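Local structure of Ras-related protein Rab-7L1 (Homo sapiens, 6HH2) at residues I89-T94 / W135-D140; L124-K129 / G153-S158. The protein binds and hydrolyses GTP as a Rab GTPase in vesicle trafficking, maintains the endosome-trans-Golgi network and recruits the kinase LRRK2 to the Golgi and stimulates it. The protein carries 4 engineered substitutions. One frame throughout, in Å; residues are numbered along the deposited sequence.

Contact 1 of 2, residues I89-T94 / W135-D140; sequences IMFDVT and WAVSRD
Where strand 86-92 runs out into a loop, its end meets the turn that leads into helix 139-148, and one backbone bond joins them: Ala-136 N donates to Val-93 O over 2.7 Å, almost straight at 170° and in the plane of the carbonyl. Beside this bond Val-93 lies against the indole of Trp-135. Its CG2, set between the backbone N and the carbonyl carbon, sits over the five-membered ring, 3.5 Å from the centroid and 6° off the normal, a clear CH-pi contact. CG1 leans over the six-membered ring instead, 4.0 Å from Trp-135 CE3, so the two methyls of the fork cover both rings from one face. The indole is held in turn by its own N-H, which Ser-130 O accepts, and its opposite face is met near the rim by the guanidinium of Arg-139, itself salt-bridged to Glu-156. Phe-91 and Val-137 meet tip to tip, CE2 to CG2 at 4.1 Å, with the methyl at the ring edge; Phe-99 of helix 96-112 packs against both side chains. Ala-136 CB rests 3.6 Å from Thr-94 O. The bend after the strand is fixed from within by Asp-92, whose OD1 accepts from Thr-94 N at 2.9 Å. Thr-94 OG1 gives Asp-92 OD1 a very short 2.5 Å bond, and both donors arrive from above the carboxylate plane. Two donors on one oxygen would favour an ionised carboxylate, as would the ammonium of Lys-129, a long and weak partner of OD2. Ser-138 opens the helix from its N-cap position. An Asx turn thus ends a central strand of the Ras-type P-loop GTPase fold, with the Val-93 to Trp-135 contact beside the guanine-binding loop of Lys-129.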
loop_
_atom_site.group_PDB
_atom_site.type_symbol
_atom_site.label_atom_id
_atom_site.label_comp_id
_atom_site.label_asym_id
_atom_site.label_seq_id
_atom_site.Cartn_x
_atom_site.Cartn_y
_atom_site.Cartn_z
ATOM N N ILE A 89 1.203 -3.779 1.145
ATOM C CA ILE A 89 1.871 -4.935 0.546
ATOM C C ILE A 89 0.816 -5.806 -0.106
ATOM O O ILE A 89 -0.078 -6.328 0.597
ATOM C CB ILE A 89 2.707 -5.706 1.567
ATOM C CG1 ILE A 89 3.719 -4.734 2.214
ATOM C CG2 ILE A 89 3.392 -6.912 0.867
ATOM C CD1 ILE A 89 4.756 -5.383 3.138
ATOM N N MET A 90 0.830 -5.894 -1.425
ATOM C CA MET A 90 -0.211 -6.564 -2.193
ATOM C C MET A 90 0.254 -7.902 -2.692
ATOM O O MET A 90 1.417 -8.045 -3.068
ATOM C CB MET A 90 -0.654 -5.726 -3.400
ATOM C CG MET A 90 -1.176 -4.362 -3.019
ATOM S SD MET A 90 -1.819 -3.419 -4.435
ATOM C CE MET A 90 -2.709 -4.684 -5.396
ATOM N N PHE A 91 -0.643 -8.872 -2.654
ATOM C CA PHE A 91 -0.447 -10.140 -3.319
ATOM C C PHE A 91 -1.693 -10.515 -4.114
ATOM O O PHE A 91 -2.766 -9.927 -3.965
ATOM C CB PHE A 91 0.085 -11.238 -2.374
ATOM C CG PHE A 91 -0.939 -11.804 -1.445
ATOM C CD1 PHE A 91 -1.246 -11.149 -0.230
ATOM C CD2 PHE A 91 -1.625 -12.985 -1.792
ATOM C CE1 PHE A 91 -2.224 -11.678 0.615
ATOM C CE2 PHE A 91 -2.587 -13.531 -0.937
ATOM C CZ PHE A 91 -2.867 -12.894 0.279
ATOM N N ASP A 92 -1.535 -11.493 -4.998
ATOM C CA ASP A 92 -2.630 -12.063 -5.780
ATOM C C ASP A 92 -3.068 -13.370 -5.117
ATOM O O ASP A 92 -2.272 -14.314 -5.016
ATOM C CB ASP A 92 -2.059 -12.286 -7.191
ATOM C CG ASP A 92 -3.013 -13.002 -8.163
ATOM O OD1 ASP A 92 -4.087 -13.500 -7.772
ATOM O OD2 ASP A 92 -2.600 -13.115 -9.351
ATOM N N VAL A 93 -4.331 -13.408 -4.623
ATOM C CA VAL A 93 -4.818 -14.624 -3.948
ATOM C C VAL A 93 -4.707 -15.911 -4.755
ATOM O O VAL A 93 -4.697 -17.008 -4.188
ATOM C CB VAL A 93 -6.269 -14.487 -3.429
ATOM C CG1 VAL A 93 -6.350 -13.491 -2.317
ATOM C CG2 VAL A 93 -7.256 -14.178 -4.583
ATOM N N THR A 94 -4.599 -15.790 -6.073
ATOM C CA THR A 94 -4.569 -16.914 -6.971
ATOM C C THR A 94 -3.135 -17.374 -7.264
ATOM O O THR A 94 -2.950 -18.407 -7.919
ATOM C CB THR A 94 -5.301 -16.307 -8.160
ATOM O OG1 THR A 94 -4.454 -15.569 -9.034
ATOM C CG2 THR A 94 -6.655 -15.836 -7.895
ATOM N N TRP A 135 -8.813 -19.660 -5.147
ATOM C CA TRP A 135 -7.629 -19.066 -4.554
ATOM C C TRP A 135 -6.565 -20.132 -4.298
ATOM O O TRP A 135 -6.855 -21.331 -4.210
ATOM C CB TRP A 135 -8.005 -18.458 -3.205
ATOM C CG TRP A 135 -8.950 -17.287 -3.220
ATOM C CD1 TRP A 135 -9.726 -16.821 -4.253
ATOM C CD2 TRP A 135 -9.188 -16.425 -2.121
ATOM N NE1 TRP A 135 -10.454 -15.733 -3.843
ATOM C CE2 TRP A 135 -10.134 -15.461 -2.534
ATOM C CE3 TRP A 135 -8.673 -16.366 -0.822
ATOM C CZ2 TRP A 135 -10.609 -14.457 -1.670
ATOM C CZ3 TRP A 135 -9.124 -15.371 0.023
ATOM C CH2 TRP A 135 -10.081 -14.426 -0.403
ATOM N N ALA A 136 -5.322 -19.680 -4.178
ATOM C CA ALA A 136 -4.197 -20.558 -3.904
ATOM C C ALA A 136 -3.843 -20.598 -2.428
ATOM O O ALA A 136 -2.946 -21.350 -2.041
ATOM C CB ALA A 136 -2.971 -20.108 -4.710
ATOM N N VAL A 137 -4.522 -19.790 -1.605
ATOM C CA VAL A 137 -4.342 -19.754 -0.162
ATOM C C VAL A 137 -5.729 -19.667 0.464
ATOM O O VAL A 137 -6.706 -19.253 -0.178
ATOM C CB VAL A 137 -3.499 -18.535 0.283
ATOM C CG1 VAL A 137 -2.092 -18.622 -0.348
ATOM C CG2 VAL A 137 -4.173 -17.216 -0.118
ATOM N N SER A 138 -5.815 -20.040 1.743
ATOM C CA SER A 138 -7.051 -19.899 2.495
ATOM C C SER A 138 -7.007 -18.668 3.392
ATOM O O SER A 138 -5.941 -18.160 3.726
ATOM C CB SER A 138 -7.278 -21.130 3.385
ATOM O OG SER A 138 -6.286 -21.194 4.410
ATOM N N ARG A 139 -8.190 -18.236 3.851
ATOM C CA ARG A 139 -8.228 -17.058 4.714
ATOM C C ARG A 139 -7.534 -17.325 6.043
ATOM O O ARG A 139 -6.859 -16.444 6.583
ATOM C CB ARG A 139 -9.676 -16.600 4.916
ATOM C CG ARG A 139 -10.292 -15.979 3.656
ATOM C CD ARG A 139 -11.836 -15.819 3.789
ATOM N NE ARG A 139 -12.410 -15.123 2.624
ATOM C CZ ARG A 139 -12.864 -15.756 1.537
ATOM N NH1 ARG A 139 -12.784 -17.084 1.456
ATOM N NH2 ARG A 139 -13.392 -15.074 0.527
ATOM N N ASP A 140 -7.707 -18.527 6.596
ATOM C CA ASP A 140 -7.007 -18.845 7.840
ATOM C C ASP A 140 -5.498 -18.799 7.646
ATOM O O ASP A 140 -4.770 -18.300 8.511
ATOM C CB ASP A 140 -7.452 -20.197 8.405
ATOM C CG ASP A 140 -8.843 -20.141 9.075
ATOM O OD1 ASP A 140 -9.383 -19.023 9.303
ATOM O OD2 ASP A 140 -9.402 -21.220 9.373
#

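Contact 2 of 2, residues L124-K129 / G153-S158; sequences LLLANK and GWTETS. With GDP (guanosine-5'-diphosphate), chain B.
Parallel strands 124-128 and 153-156 pair in register through four backbone bonds. Leu-125 N reaches Gly-153 O at 3.0 Å, and Leu-125 O accepts from Thr-155 N; Ala-127 repeats the pattern, its N bonded to Thr-155 O and its O to Thr-157 N. That last donor lies well above the carbonyl plane; Ala-127 also centres an inverse gamma turn. Among side-chain polar contacts, Thr-157 OG1 donates to Asn-128 OD1 at 2.8 Å, side chains crossing at about a right angle; OD1 also accepts from Val-159 N, while ND2 bonds Val-21 O, so the amide is fixed at both ends. Apolar packing sets Leu-126 CD2 3.8 Å from both Thr-155 CG2 and Thr-157 CG2, and Leu-125 CB against Trp-154 CB. At the nucleotide, Asn-128 ND2 lies 3.2 Å from GDP N7. The extended Lys-129 chain lies over one face of the guanine, CG 3.5 Å from GDP C6, and places NZ 3.1 Å from GDP O4'; NZ also bonds Ala-20 O. Asn-128 and Lys-129 open the NKxD motif of Ras-type GTPases, whose Asp-131 also bonds GDP. Helix 139-148 covers the Leu-125 and Trp-154 face, helix 165-178 touches Thr-155 and Thr-157, and strand 86-92 flanks 124-128.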
loop_
_atom_site.group_PDB
_atom_site.type_symbol
_atom_site.label_atom_id
_atom_site.label_comp_id
_atom_site.label_asym_id
_atom_site.label_seq_id
_atom_site.Cartn_x
_atom_site.Cartn_y
_atom_site.Cartn_z
ATOM N N LEU A 124 -0.134 -2.842 5.705
ATOM C CA LEU A 124 -1.458 -3.388 5.413
ATOM C C LEU A 124 -1.300 -4.401 4.290
ATOM O O LEU A 124 -0.778 -4.064 3.218
ATOM C CB LEU A 124 -2.378 -2.250 4.978
ATOM C CG LEU A 124 -3.711 -2.722 4.454
ATOM C CD1 LEU A 124 -4.526 -3.536 5.541
ATOM C CD2 LEU A 124 -4.504 -1.494 3.999
ATOM N N LEU A 125 -1.625 -5.654 4.554
ATOM C CA LEU A 125 -1.536 -6.726 3.572
ATOM C C LEU A 125 -2.859 -6.828 2.803
ATOM O O LEU A 125 -3.906 -7.016 3.428
ATOM C CB LEU A 125 -1.201 -8.015 4.303
ATOM C CG LEU A 125 -1.084 -9.279 3.425
ATOM C CD1 LEU A 125 0.171 -9.209 2.530
ATOM C CD2 LEU A 125 -0.999 -10.562 4.326
ATOM N N LEU A 126 -2.816 -6.655 1.474
ATOM C CA LEU A 126 -4.010 -6.745 0.643
ATOM C C LEU A 126 -3.983 -8.040 -0.169
ATOM O O LEU A 126 -3.092 -8.235 -1.018
ATOM C CB LEU A 126 -4.151 -5.556 -0.298
ATOM C CG LEU A 126 -4.272 -4.177 0.363
ATOM C CD1 LEU A 126 -4.646 -3.183 -0.701
ATOM C CD2 LEU A 126 -5.363 -4.151 1.431
ATOM N N ALA A 127 -4.958 -8.899 0.094
ATOM C CA ALA A 127 -5.169 -10.143 -0.653
ATOM C C ALA A 127 -6.033 -9.755 -1.840
ATOM O O ALA A 127 -7.278 -9.819 -1.787
ATOM C CB ALA A 127 -5.873 -11.150 0.269
ATOM N N ASN A 128 -5.358 -9.355 -2.911
ATOM C CA ASN A 128 -6.059 -8.774 -4.059
ATOM C C ASN A 128 -6.491 -9.857 -5.046
ATOM O O ASN A 128 -6.044 -11.003 -4.985
ATOM C CB ASN A 128 -5.197 -7.683 -4.746
ATOM C CG ASN A 128 -6.013 -6.855 -5.732
ATOM O OD1 ASN A 128 -7.129 -6.458 -5.429
ATOM N ND2 ASN A 128 -5.456 -6.615 -6.934
ATOM N N LYS A 129 -7.349 -9.451 -5.996
ATOM C CA LYS A 129 -7.993 -10.343 -6.976
ATOM C C LYS A 129 -8.935 -11.340 -6.301
ATOM O O LYS A 129 -9.092 -12.473 -6.769
ATOM C CB LYS A 129 -6.998 -11.053 -7.914
ATOM C CG LYS A 129 -5.903 -10.136 -8.517
ATOM C CD LYS A 129 -5.381 -10.737 -9.799
ATOM C CE LYS A 129 -4.208 -9.878 -10.246
ATOM N NZ LYS A 129 -3.691 -10.427 -11.591
ATOM N N GLY A 153 -2.419 -5.382 9.711
ATOM C CA GLY A 153 -3.618 -6.169 9.459
ATOM C C GLY A 153 -3.653 -6.561 8.008
ATOM O O GLY A 153 -2.730 -6.240 7.233
ATOM N N TRP A 154 -4.758 -7.193 7.618
ATOM C CA TRP A 154 -4.942 -7.676 6.259
ATOM C C TRP A 154 -6.422 -7.642 5.905
ATOM O O TRP A 154 -7.288 -7.722 6.799
ATOM C CB TRP A 154 -4.373 -9.104 6.073
ATOM C CG TRP A 154 -5.262 -10.173 6.721
ATOM C CD1 TRP A 154 -5.238 -10.583 8.012
ATOM C CD2 TRP A 154 -6.280 -10.939 6.063
ATOM N NE1 TRP A 154 -6.191 -11.610 8.212
ATOM C CE2 TRP A 154 -6.816 -11.837 7.001
ATOM C CE3 TRP A 154 -6.741 -10.983 4.735
ATOM C CZ2 TRP A 154 -7.858 -12.752 6.657
ATOM C CZ3 TRP A 154 -7.728 -11.893 4.391
ATOM C CH2 TRP A 154 -8.283 -12.749 5.343
ATOM N N THR A 155 -6.690 -7.519 4.591
ATOM C CA THR A 155 -8.037 -7.713 4.094
ATOM C C THR A 155 -7.996 -8.154 2.650
ATOM O O THR A 155 -7.011 -7.968 1.943
ATOM C CB THR A 155 -8.869 -6.424 4.243
ATOM O OG1 THR A 155 -10.247 -6.658 3.875
ATOM C CG2 THR A 155 -8.343 -5.287 3.410
ATOM N N GLU A 156 -9.082 -8.769 2.217
ATOM C CA GLU A 156 -9.238 -9.118 0.818
ATOM C C GLU A 156 -9.751 -7.905 0.072
ATOM O O GLU A 156 -10.490 -7.087 0.615
ATOM C CB GLU A 156 -10.198 -10.292 0.654
ATOM C CG GLU A 156 -11.623 -9.980 1.013
ATOM C CD GLU A 156 -12.603 -11.101 0.689
ATOM O OE1 GLU A 156 -12.218 -12.272 0.756
ATOM O OE2 GLU A 156 -13.803 -10.796 0.470
ATOM N N THR A 157 -9.310 -7.766 -1.186
ATOM C CA THR A 157 -9.731 -6.641 -2.010
ATOM C C THR A 157 -9.883 -7.131 -3.441
ATOM O O THR A 157 -9.354 -8.192 -3.816
ATOM C CB THR A 157 -8.666 -5.531 -2.071
ATOM O OG1 THR A 157 -7.431 -6.051 -2.630
ATOM C CG2 THR A 157 -8.381 -4.986 -0.690
ATOM N N SER A 158 -10.710 -6.414 -4.205
ATOM C CA SER A 158 -10.716 -6.555 -5.655
ATOM C C SER A 158 -10.564 -5.163 -6.238
ATOM O O SER A 158 -11.522 -4.382 -6.239
ATOM C CB SER A 158 -11.979 -7.269 -6.148
ATOM O OG SER A 158 -12.021 -7.262 -7.585
HETATM P PB GDP B . 1.134 -4.609 -11.140
HETATM O O1B GDP B . 1.212 -5.055 -9.728
HETATM O O2B GDP B . 2.042 -5.349 -12.065
HETATM O O3B GDP B . 1.227 -3.105 -11.306
HETATM O O3A GDP B . -0.366 -5.078 -11.610
HETATM P PA GDP B . -1.389 -4.327 -12.572
HETATM O O1A GDP B . -2.118 -3.216 -11.860
HETATM O O2A GDP B . -0.660 -3.968 -13.860
HETATM O "O5'" GDP B . -2.454 -5.473 -12.873
HETATM C "C5'" GDP B . -2.085 -6.673 -13.536
HETATM C "C4'" GDP B . -3.322 -7.296 -14.175
HETATM O "O4'" GDP B . -4.221 -7.725 -13.098
HETATM C "C3'" GDP B . -4.098 -6.259 -14.961
HETATM O "O3'" GDP B . -4.646 -6.965 -16.088
HETATM C "C2'" GDP B . -5.205 -5.832 -14.018
HETATM O "O2'" GDP B . -6.356 -5.434 -14.751
HETATM C "C1'" GDP B . -5.467 -7.124 -13.294
HETATM N N9 GDP B . -6.046 -6.903 -11.964
HETATM C C8 GDP B . -5.632 -5.980 -11.049
HETATM N N7 GDP B . -6.384 -6.081 -9.905
HETATM C C5 GDP B . -7.265 -7.088 -10.118
HETATM C C6 GDP B . -8.342 -7.707 -9.349
HETATM O O6 GDP B . -8.640 -7.296 -8.212
HETATM N N1 GDP B . -8.985 -8.723 -9.938
HETATM C C2 GDP B . -8.758 -9.198 -11.173
HETATM N N2 GDP B . -9.517 -10.236 -11.701
HETATM N N3 GDP B . -7.797 -8.635 -11.945
HETATM C C4 GDP B . -7.063 -7.619 -11.444
#

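Overall arrangement
Of the elements joined here, strand 86-92 comes first along the chain, followed by helix 96-112 and strand 123-128; the chain then turns through 135-140 into helix 139-148 and returns as strand 153-156. Contact 1 closes the loop from strand 86-92 to the turn before the last helix of this run, and contact 2 closes the beta-alpha-beta unit 123-128, 139-148, 153-156. Their segments alternate, so the two loops cross rather than nest. They touch directly: Phe-91 O and Asn-128 N are 2.9 Å apart, a probable hydrogen bond between neighbouring strands, and Trp-135 packs on Glu-156. Together they tie three adjacent strands and the helix 139-148 entrance beside the guanine pocket.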